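Local coordinates for protein nuclear hormone receptor FTZ-F1 (Drosophila melanogaster, PDB 2XHS) that probably regulates transcription as an NR5A-group nuclear receptor whose ligand-binding domain binds a peptide of the partner protein Fushi tarazu, at residues R16-S21 / N68-K73; I22-W27 / F146-Y151; V152-L157 / A182-Y187. All blocks are in the same frame, centred on the assembly; numbering follows the deposited sequence.

Interaction 1: residues R16-S21 / N68-K73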
loop_
_atom_site.group_PDB
_atom_site.type_symbol
_atom_site.label_atom_id
_atom_site.label_comp_id
_atom_site.label_asym_id
_atom_site.label_seq_id
_atom_site.Cartn_x
_atom_site.Cartn_y
_atom_site.Cartn_z
ATOM N N ARG A 16 14.085 2.259 -12.210
ATOM C CA ARG A 16 14.481 3.537 -11.755
ATOM C C ARG A 16 13.287 4.402 -11.839
ATOM O O ARG A 16 13.066 5.220 -10.997
ATOM C CB ARG A 16 15.524 4.099 -12.659
ATOM C CG ARG A 16 16.865 3.569 -12.468
ATOM C CD ARG A 16 17.867 4.488 -13.093
ATOM N NE ARG A 16 18.796 3.747 -13.903
ATOM C CZ ARG A 16 18.800 3.789 -15.216
ATOM N NH1 ARG A 16 17.973 4.572 -15.856
ATOM N NH2 ARG A 16 19.650 3.072 -15.891
ATOM N N GLU A 17 12.537 4.253 -12.905
ATOM C CA GLU A 17 11.347 5.038 -13.137
ATOM C C GLU A 17 10.271 4.796 -12.134
ATOM O O GLU A 17 9.537 5.673 -11.803
ATOM C CB GLU A 17 10.819 4.789 -14.522
ATOM C CG GLU A 17 11.800 5.151 -15.584
ATOM C CD GLU A 17 11.335 4.791 -16.964
ATOM O OE1 GLU A 17 10.147 4.493 -17.127
ATOM O OE2 GLU A 17 12.161 4.797 -17.885
ATOM N N PHE A 18 10.147 3.567 -11.702
ATOM C CA PHE A 18 9.234 3.221 -10.670
ATOM C C PHE A 18 9.619 3.869 -9.385
ATOM O O PHE A 18 8.808 4.327 -8.652
ATOM C CB PHE A 18 9.277 1.739 -10.478
ATOM C CG PHE A 18 8.665 0.984 -11.577
ATOM C CD1 PHE A 18 7.837 1.591 -12.456
ATOM C CD2 PHE A 18 8.909 -0.337 -11.729
ATOM C CE1 PHE A 18 7.269 0.891 -13.448
ATOM C CE2 PHE A 18 8.338 -1.024 -12.730
ATOM C CZ PHE A 18 7.522 -0.413 -13.583
ATOM N N VAL A 19 10.880 3.884 -9.085
ATOM C CA VAL A 19 11.255 4.469 -7.838
ATOM C C VAL A 19 11.065 5.948 -7.873
ATOM O O VAL A 19 11.107 6.604 -6.880
ATOM C CB VAL A 19 12.648 4.162 -7.488
ATOM C CG1 VAL A 19 13.018 5.018 -6.376
ATOM C CG2 VAL A 19 12.741 2.761 -7.061
ATOM N N GLN A 20 10.912 6.467 -9.062
ATOM C CA GLN A 20 10.674 7.860 -9.298
ATOM C C GLN A 20 9.354 8.297 -8.774
ATOM O O GLN A 20 9.171 9.405 -8.353
ATOM C CB GLN A 20 10.689 8.107 -10.779
ATOM C CG GLN A 20 11.995 8.561 -11.271
ATOM C CD GLN A 20 12.575 9.555 -10.360
ATOM O OE1 GLN A 20 11.874 10.382 -9.829
ATOM N NE2 GLN A 20 13.863 9.492 -10.162
ATOM N N SER A 21 8.420 7.387 -8.823
ATOM C CA SER A 21 7.054 7.671 -8.542
ATOM C C SER A 21 6.758 7.664 -7.089
ATOM O O SER A 21 5.674 7.958 -6.677
ATOM C CB SER A 21 6.229 6.639 -9.242
ATOM O OG SER A 21 6.836 6.379 -10.465
ATOM N N ASN A 68 -1.079 7.845 -12.412
ATOM C CA ASN A 68 0.035 8.362 -13.148
ATOM C C ASN A 68 0.957 7.284 -13.551
ATOM O O ASN A 68 1.966 7.511 -14.153
ATOM C CB ASN A 68 0.771 9.344 -12.303
ATOM C CG ASN A 68 0.148 10.672 -12.332
ATOM O OD1 ASN A 68 -0.447 11.095 -11.380
ATOM N ND2 ASN A 68 0.277 11.349 -13.438
ATOM N N THR A 69 0.571 6.079 -13.227
ATOM C CA THR A 69 1.322 4.912 -13.565
ATOM C C THR A 69 1.365 4.677 -15.031
ATOM O O THR A 69 0.436 4.953 -15.758
ATOM C CB THR A 69 0.681 3.717 -13.021
ATOM O OG1 THR A 69 1.493 3.200 -11.976
ATOM C CG2 THR A 69 0.579 2.724 -14.106
ATOM N N VAL A 70 2.468 4.138 -15.480
ATOM C CA VAL A 70 2.640 3.964 -16.885
ATOM C C VAL A 70 1.599 3.032 -17.429
ATOM O O VAL A 70 1.064 3.255 -18.491
ATOM C CB VAL A 70 4.033 3.446 -17.177
ATOM C CG1 VAL A 70 4.416 2.455 -16.151
ATOM C CG2 VAL A 70 4.069 2.827 -18.518
ATOM N N PHE A 71 1.350 1.945 -16.736
ATOM C CA PHE A 71 0.379 0.976 -17.180
ATOM C C PHE A 71 -1.065 1.389 -17.168
ATOM O O PHE A 71 -1.823 1.042 -18.031
ATOM C CB PHE A 71 0.557 -0.265 -16.381
ATOM C CG PHE A 71 1.921 -0.767 -16.426
ATOM C CD1 PHE A 71 2.301 -1.624 -17.401
ATOM C CD2 PHE A 71 2.832 -0.363 -15.518
ATOM C CE1 PHE A 71 3.558 -2.085 -17.451
ATOM C CE2 PHE A 71 4.086 -0.819 -15.568
ATOM C CZ PHE A 71 4.454 -1.680 -16.537
ATOM N N PHE A 72 -1.450 2.117 -16.149
ATOM C CA PHE A 72 -2.804 2.558 -16.025
ATOM C C PHE A 72 -3.144 3.462 -17.146
ATOM O O PHE A 72 -4.250 3.504 -17.593
ATOM C CB PHE A 72 -2.993 3.303 -14.739
ATOM C CG PHE A 72 -3.675 2.522 -13.699
ATOM C CD1 PHE A 72 -3.274 1.271 -13.401
ATOM C CD2 PHE A 72 -4.710 3.052 -13.008
ATOM C CE1 PHE A 72 -3.901 0.582 -12.459
ATOM C CE2 PHE A 72 -5.318 2.351 -12.072
ATOM C CZ PHE A 72 -4.913 1.123 -11.794
ATOM N N LYS A 73 -2.166 4.169 -17.641
ATOM C CA LYS A 73 -2.429 5.177 -18.618
ATOM C C LYS A 73 -3.107 4.541 -19.797
ATOM O O LYS A 73 -3.938 5.140 -20.452
ATOM C CB LYS A 73 -1.125 5.818 -19.046
ATOM C CG LYS A 73 -0.349 6.408 -17.895
ATOM C CD LYS A 73 0.660 7.430 -18.375
ATOM C CE LYS A 73 0.808 8.550 -17.367
ATOM N NZ LYS A 73 2.045 9.347 -17.551
#
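F18, on the short helix 13-20, meets V70 and F71 where the chain passes between helix 47-67 and helix 77-102. The site belongs to the helical sandwich of a nuclear receptor ligand-binding domain, and 68-73 falls in the signature sequence that links these two helices in the family. The contact is small, 76 Å² in all, and apolar throughout. F18 gives the greatest share of the buried area. Its CG stands anti to the carbonyl carbon and beside the backbone N (chi1 -71°), and this brings the end of the ring nearer to the connection than the CB is. F71 does likewise from the other segment, its CG again beside the backbone N (chi1 -54°), and its CE2 meets the CE1-CZ side of the F18 ring. The two side chains cross at about a right angle. F18 CZ lies in the plane of the F71 ring, at its edge, with F71 CE2 4.0 Å away. Seen from the F18 ring, F71 CE2 comes in obliquely, and F18 CE1 is also near it at 4.2 Å. Helix 148-159 packs against F18 as well: V152 touches it, and the ring of F156 meets the F18 ring at about 35°. F71 also touches L160, just past the end of that helix. V70 adds a methyl contact at the more open side of the patch, for V70 is exposed whereas F18 is buried. Its CG1 branch, not CG2, does the touching: V70 CG1 sits at the edge of the F18 ring, near the ring plane and 4.2 Å from F18 CE1.

Interaction 2: residues I22-W27 / F146-Y151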
loop_
_atom_site.group_PDB
_atom_site.type_symbol
_atom_site.label_atom_id
_atom_site.label_comp_id
_atom_site.label_asym_id
_atom_site.label_seq_id
_atom_site.Cartn_x
_atom_site.Cartn_y
_atom_site.Cartn_z
ATOM N N ILE A 22 7.749 7.381 -6.288
ATOM C CA ILE A 22 7.534 7.343 -4.879
ATOM C C ILE A 22 8.117 8.543 -4.207
ATOM O O ILE A 22 9.278 8.821 -4.352
ATOM C CB ILE A 22 8.228 6.144 -4.306
ATOM C CG1 ILE A 22 7.823 4.907 -5.070
ATOM C CG2 ILE A 22 7.838 5.948 -2.918
ATOM C CD1 ILE A 22 6.410 4.627 -4.992
ATOM N N ASP A 23 7.310 9.267 -3.457
ATOM C CA ASP A 23 7.845 10.283 -2.602
ATOM C C ASP A 23 7.511 9.855 -1.206
ATOM O O ASP A 23 6.431 10.066 -0.754
ATOM C CB ASP A 23 7.200 11.618 -2.887
ATOM C CG ASP A 23 8.089 12.777 -2.536
ATOM O OD1 ASP A 23 8.837 12.690 -1.560
ATOM O OD2 ASP A 23 8.029 13.800 -3.223
ATOM N N ASP A 24 8.452 9.235 -0.526
ATOM C CA ASP A 24 8.241 8.798 0.822
ATOM C C ASP A 24 8.007 10.004 1.658
ATOM O O ASP A 24 7.250 9.982 2.586
ATOM C CB ASP A 24 9.451 8.053 1.371
ATOM C CG ASP A 24 9.514 6.647 0.925
ATOM O OD1 ASP A 24 8.528 6.159 0.399
ATOM O OD2 ASP A 24 10.543 6.018 1.118
ATOM N N ARG A 25 8.690 11.075 1.347
ATOM C CA ARG A 25 8.591 12.234 2.188
ATOM C C ARG A 25 7.203 12.791 2.250
ATOM O O ARG A 25 6.742 13.210 3.289
ATOM C CB ARG A 25 9.551 13.296 1.710
ATOM C CG ARG A 25 10.884 13.227 2.396
ATOM C CD ARG A 25 11.609 14.538 2.312
ATOM N NE ARG A 25 12.999 14.319 1.966
ATOM C CZ ARG A 25 13.573 14.794 0.872
ATOM N NH1 ARG A 25 12.884 15.550 0.044
ATOM N NH2 ARG A 25 14.842 14.536 0.624
ATOM N N GLU A 26 6.556 12.821 1.115
ATOM C CA GLU A 26 5.236 13.348 1.039
ATOM C C GLU A 26 4.320 12.505 1.870
ATOM O O GLU A 26 3.420 12.995 2.506
ATOM C CB GLU A 26 4.785 13.341 -0.388
ATOM C CG GLU A 26 3.760 14.340 -0.690
ATOM C CD GLU A 26 3.475 14.365 -2.142
ATOM O OE1 GLU A 26 4.256 13.765 -2.889
ATOM O OE2 GLU A 26 2.482 14.988 -2.551
ATOM N N TRP A 27 4.540 11.213 1.848
ATOM C CA TRP A 27 3.697 10.337 2.595
ATOM C C TRP A 27 3.759 10.572 4.059
ATOM O O TRP A 27 2.762 10.649 4.697
ATOM C CB TRP A 27 4.170 8.932 2.362
ATOM C CG TRP A 27 3.238 7.915 2.805
ATOM C CD1 TRP A 27 2.231 7.399 2.098
ATOM C CD2 TRP A 27 3.227 7.259 4.058
ATOM N NE1 TRP A 27 1.580 6.461 2.817
ATOM C CE2 TRP A 27 2.181 6.355 4.033
ATOM C CE3 TRP A 27 4.005 7.346 5.198
ATOM C CZ2 TRP A 27 1.890 5.550 5.090
ATOM C CZ3 TRP A 27 3.707 6.565 6.238
ATOM C CH2 TRP A 27 2.668 5.670 6.186
ATOM N N PHE A 146 14.734 -6.758 1.753
ATOM C CA PHE A 146 13.699 -6.044 1.056
ATOM C C PHE A 146 14.158 -4.635 0.870
ATOM O O PHE A 146 14.503 -3.984 1.808
ATOM C CB PHE A 146 12.506 -6.049 1.999
ATOM C CG PHE A 146 11.274 -5.406 1.467
ATOM C CD1 PHE A 146 10.803 -5.700 0.238
ATOM C CD2 PHE A 146 10.563 -4.545 2.240
ATOM C CE1 PHE A 146 9.685 -5.128 -0.201
ATOM C CE2 PHE A 146 9.455 -3.986 1.791
ATOM C CZ PHE A 146 9.019 -4.266 0.576
ATOM N N ASP A 147 14.150 -4.144 -0.348
ATOM C CA ASP A 147 14.645 -2.817 -0.599
ATOM C C ASP A 147 13.643 -1.965 -1.307
ATOM O O ASP A 147 12.585 -2.401 -1.600
ATOM C CB ASP A 147 15.974 -2.846 -1.329
ATOM C CG ASP A 147 15.819 -2.913 -2.764
ATOM O OD1 ASP A 147 14.689 -2.795 -3.175
ATOM O OD2 ASP A 147 16.795 -3.056 -3.481
HETATM N N MSE A 148 13.986 -0.724 -1.559
HETATM C CA MSE A 148 13.073 0.190 -2.181
HETATM C C MSE A 148 12.699 -0.315 -3.540
HETATM O O MSE A 148 11.611 -0.154 -3.982
HETATM C CB MSE A 148 13.715 1.553 -2.286
HETATM C CG MSE A 148 12.967 2.588 -3.100
HETATM SE SE MSE A 148 11.501 3.401 -2.283
HETATM C CE MSE A 148 11.737 5.129 -2.784
ATOM N N GLY A 149 13.627 -0.928 -4.220
ATOM C CA GLY A 149 13.348 -1.472 -5.517
ATOM C C GLY A 149 12.371 -2.602 -5.528
ATOM O O GLY A 149 11.537 -2.684 -6.367
ATOM N N ASP A 150 12.510 -3.486 -4.573
ATOM C CA ASP A 150 11.638 -4.599 -4.439
ATOM C C ASP A 150 10.253 -4.145 -4.168
ATOM O O ASP A 150 9.325 -4.663 -4.689
ATOM C CB ASP A 150 12.072 -5.420 -3.251
ATOM C CG ASP A 150 13.385 -6.033 -3.430
ATOM O OD1 ASP A 150 13.644 -6.518 -4.505
ATOM O OD2 ASP A 150 14.156 -6.077 -2.496
ATOM N N TYR A 151 10.131 -3.169 -3.306
ATOM C CA TYR A 151 8.860 -2.672 -2.864
ATOM C C TYR A 151 8.010 -2.085 -3.957
ATOM O O TYR A 151 6.839 -2.238 -3.945
ATOM C CB TYR A 151 9.087 -1.683 -1.731
ATOM C CG TYR A 151 8.036 -0.634 -1.552
ATOM C CD1 TYR A 151 6.846 -0.919 -0.959
ATOM C CD2 TYR A 151 8.245 0.646 -1.962
ATOM C CE1 TYR A 151 5.910 0.010 -0.804
ATOM C CE2 TYR A 151 7.299 1.574 -1.812
ATOM C CZ TYR A 151 6.138 1.252 -1.223
ATOM O OH TYR A 151 5.182 2.185 -1.053
#
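I22 and selenomethionine M148 make the main apolar contact. Their side chains slide past each other in opposite directions, and the terminal CE of M148 lies 4.0 Å from I22 CB and just as far from its CG2. M148 sets out with CG anti to the backbone N (chi1 171°), then bends at chi2 and chi3, which brings its CE to rest against I22. At the other end of I22, CD1 comes obliquely to Y151 CE2 at 4.5 Å. D24 joins by loose packing, its OD2 4.2 Å from M148 CE; this oxygen also takes a weak hydrogen bond from N103. No hydrogen bond crosses between the segments, and the polar bonds within them cap the two helix starts. D23, the N-cap of helix 24-39, accepts a weak bond from R25 N. D147 and D150 form a capping box: D147 N gives to D150 OD2 at 2.9 Å, on the anti side and 21° out of the carboxylate plane, while the return bond from D150 N to D147 OD1 is placed less surely. D150 OD2 is further salt-bridged to K198, and Y151 OH bonds to D95. Two capped helix beginnings, of helices 24-39 and 148-159, thus meet within the nuclear receptor helical sandwich.

Interaction 3: residues V152-L157 / A182-Y187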
loop_
_atom_site.group_PDB
_atom_site.type_symbol
_atom_site.label_atom_id
_atom_site.label_comp_id
_atom_site.label_asym_id
_atom_site.label_seq_id
_atom_site.Cartn_x
_atom_site.Cartn_y
_atom_site.Cartn_z
ATOM N N VAL A 152 8.589 -1.359 -4.876
ATOM C CA VAL A 152 7.827 -0.828 -5.971
ATOM C C VAL A 152 7.326 -1.844 -6.953
ATOM O O VAL A 152 6.277 -1.717 -7.483
ATOM C CB VAL A 152 8.540 0.302 -6.683
ATOM C CG1 VAL A 152 8.577 1.464 -5.815
ATOM C CG2 VAL A 152 9.903 -0.076 -6.976
ATOM N N CYS A 153 8.167 -2.831 -7.242
ATOM C CA CYS A 153 7.813 -3.885 -8.182
ATOM C C CYS A 153 6.638 -4.674 -7.630
ATOM O O CYS A 153 5.730 -5.067 -8.362
ATOM C CB CYS A 153 9.005 -4.811 -8.426
ATOM S SG CYS A 153 10.464 -3.988 -9.103
HETATM N N MSE A 154 6.678 -4.900 -6.324
HETATM C CA MSE A 154 5.678 -5.659 -5.646
HETATM C C MSE A 154 4.365 -4.972 -5.626
HETATM O O MSE A 154 3.360 -5.599 -5.577
HETATM C CB MSE A 154 6.133 -6.010 -4.265
HETATM C CG MSE A 154 6.903 -7.240 -4.262
HETATM SE SE MSE A 154 7.429 -7.637 -2.569
HETATM C CE MSE A 154 8.954 -6.674 -2.561
ATOM N N LYS A 155 4.387 -3.665 -5.634
ATOM C CA LYS A 155 3.191 -2.877 -5.673
ATOM C C LYS A 155 2.451 -3.037 -6.969
ATOM O O LYS A 155 1.272 -3.184 -7.004
ATOM C CB LYS A 155 3.567 -1.436 -5.465
ATOM C CG LYS A 155 2.869 -0.828 -4.317
ATOM C CD LYS A 155 2.949 0.626 -4.315
ATOM C CE LYS A 155 1.739 1.153 -3.637
ATOM N NZ LYS A 155 1.766 2.606 -3.567
ATOM N N PHE A 156 3.177 -2.980 -8.055
ATOM C CA PHE A 156 2.627 -3.213 -9.349
ATOM C C PHE A 156 2.164 -4.613 -9.470
ATOM O O PHE A 156 1.197 -4.893 -10.106
ATOM C CB PHE A 156 3.652 -2.949 -10.400
ATOM C CG PHE A 156 3.875 -1.530 -10.643
ATOM C CD1 PHE A 156 2.984 -0.803 -11.363
ATOM C CD2 PHE A 156 4.971 -0.909 -10.153
ATOM C CE1 PHE A 156 3.192 0.499 -11.580
ATOM C CE2 PHE A 156 5.169 0.398 -10.372
ATOM C CZ PHE A 156 4.282 1.094 -11.082
ATOM N N LEU A 157 2.895 -5.517 -8.879
ATOM C CA LEU A 157 2.519 -6.871 -8.991
ATOM C C LEU A 157 1.204 -7.016 -8.351
ATOM O O LEU A 157 0.358 -7.710 -8.824
ATOM C CB LEU A 157 3.518 -7.725 -8.280
ATOM C CG LEU A 157 4.705 -7.963 -9.160
ATOM C CD1 LEU A 157 5.492 -9.047 -8.635
ATOM C CD2 LEU A 157 4.202 -8.308 -10.471
ATOM N N ALA A 182 9.482 -9.924 -14.336
ATOM C CA ALA A 182 10.744 -10.123 -14.946
ATOM C C ALA A 182 11.732 -9.102 -14.500
ATOM O O ALA A 182 12.860 -9.398 -14.271
ATOM C CB ALA A 182 10.577 -10.044 -16.360
ATOM N N ALA A 183 11.312 -7.870 -14.416
ATOM C CA ALA A 183 12.208 -6.841 -13.998
ATOM C C ALA A 183 12.639 -7.111 -12.595
ATOM O O ALA A 183 13.761 -6.879 -12.251
ATOM C CB ALA A 183 11.547 -5.523 -14.091
ATOM N N LEU A 184 11.717 -7.564 -11.774
ATOM C CA LEU A 184 12.007 -7.875 -10.405
ATOM C C LEU A 184 12.957 -8.997 -10.319
ATOM O O LEU A 184 13.816 -9.004 -9.489
ATOM C CB LEU A 184 10.756 -8.226 -9.644
ATOM C CG LEU A 184 10.831 -8.472 -8.148
ATOM C CD1 LEU A 184 11.610 -7.452 -7.472
ATOM C CD2 LEU A 184 9.462 -8.424 -7.660
ATOM N N LEU A 185 12.793 -9.982 -11.166
ATOM C CA LEU A 185 13.696 -11.082 -11.143
ATOM C C LEU A 185 15.085 -10.646 -11.497
ATOM O O LEU A 185 16.018 -11.037 -10.890
ATOM C CB LEU A 185 13.223 -12.127 -12.120
ATOM C CG LEU A 185 14.081 -13.344 -12.345
ATOM C CD1 LEU A 185 14.366 -14.025 -11.092
ATOM C CD2 LEU A 185 13.273 -14.201 -13.177
ATOM N N ASP A 186 15.214 -9.819 -12.498
ATOM C CA ASP A 186 16.496 -9.357 -12.937
ATOM C C ASP A 186 17.173 -8.593 -11.836
ATOM O O ASP A 186 18.339 -8.724 -11.611
ATOM C CB ASP A 186 16.234 -8.448 -14.133
ATOM C CG ASP A 186 17.467 -7.869 -14.735
ATOM O OD1 ASP A 186 18.507 -8.496 -14.729
ATOM O OD2 ASP A 186 17.396 -6.764 -15.241
ATOM N N TYR A 187 16.427 -7.764 -11.148
ATOM C CA TYR A 187 16.997 -6.937 -10.136
ATOM C C TYR A 187 17.556 -7.807 -9.062
ATOM O O TYR A 187 18.640 -7.597 -8.595
ATOM C CB TYR A 187 15.930 -5.977 -9.620
ATOM C CG TYR A 187 16.377 -5.032 -8.549
ATOM C CD1 TYR A 187 17.368 -4.121 -8.763
ATOM C CD2 TYR A 187 15.802 -5.055 -7.324
ATOM C CE1 TYR A 187 17.768 -3.278 -7.771
ATOM C CE2 TYR A 187 16.201 -4.229 -6.353
ATOM C CZ TYR A 187 17.183 -3.341 -6.574
ATOM O OH TYR A 187 17.575 -2.513 -5.571
#
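L184 of helix 170-191 points at C153 of helix 148-159, its CD2 reaching C153, M154 and L157 and its CD1 lying against C153. Segments 152-157 and 182-187 run nearly antiparallel, with 157° between their directions and 10.0 Å between their axes, and belong to a helix pair of the middle layer in the three-layered alpha-helical sandwich of nuclear receptor ligand-binding domains. L184 leaves its helix with CG anti to the backbone N (chi1 -175°), a course that carries both methyls across toward the opposing helix. C153 receives them along its short side chain: its CB lies 3.7 Å from L184 CD2 and 3.8 Å from L184 CD1. C153 SG, turned beside its own backbone N, adds a contact of 4.0 Å to L184 CD1. Both methyls thus lie on C153, and CD2 also extends along helix 148-159. There L157, one turn further, crosses L184 obliquely, and the CG of selenomethionine M154 lies farther off, 4.4 Å from L184 CD2. With L184 cut back to an alanine, C153 CB and L157 CD1 would probably lose the methyls that pack on them, and a gap would be left beside the cysteine. All the residues that touch are buried, and no hydrogen bond crosses between the segments. Other helices close in around the pair: F199 of helix 198-224 packs on L184, L206 of the same helix on L157, and I15 of helix 13-20 on C153. Within the two segments the nearest CA atoms are those of C153 and L184, and at the far end of the patch L157 CD1 lies 4.1 Å from L184 CD2.

Interaction 3 is fully buried, whereas interactions 1 and 2 are only partly so, each including residues with some exposure. Interactions 2 and 3 share helix 148-159: its capped start faces 22-27, and the next turns face helix 170-191. Interaction 1 does not use that helix but borders it, since V19 touches M148 and F18 packs on V152 and F156. I22 likewise packs on V152, so the three contacts gather round one helix, their centres about 12 to 13 Å apart. None has a hydrogen bond across it. Chemistry follows place: aromatic rings and a valine in interaction 1, aliphatic packing beside acidic helix caps in interaction 2, a leucine packed on cysteine, leucine and selenomethionine in interaction 3.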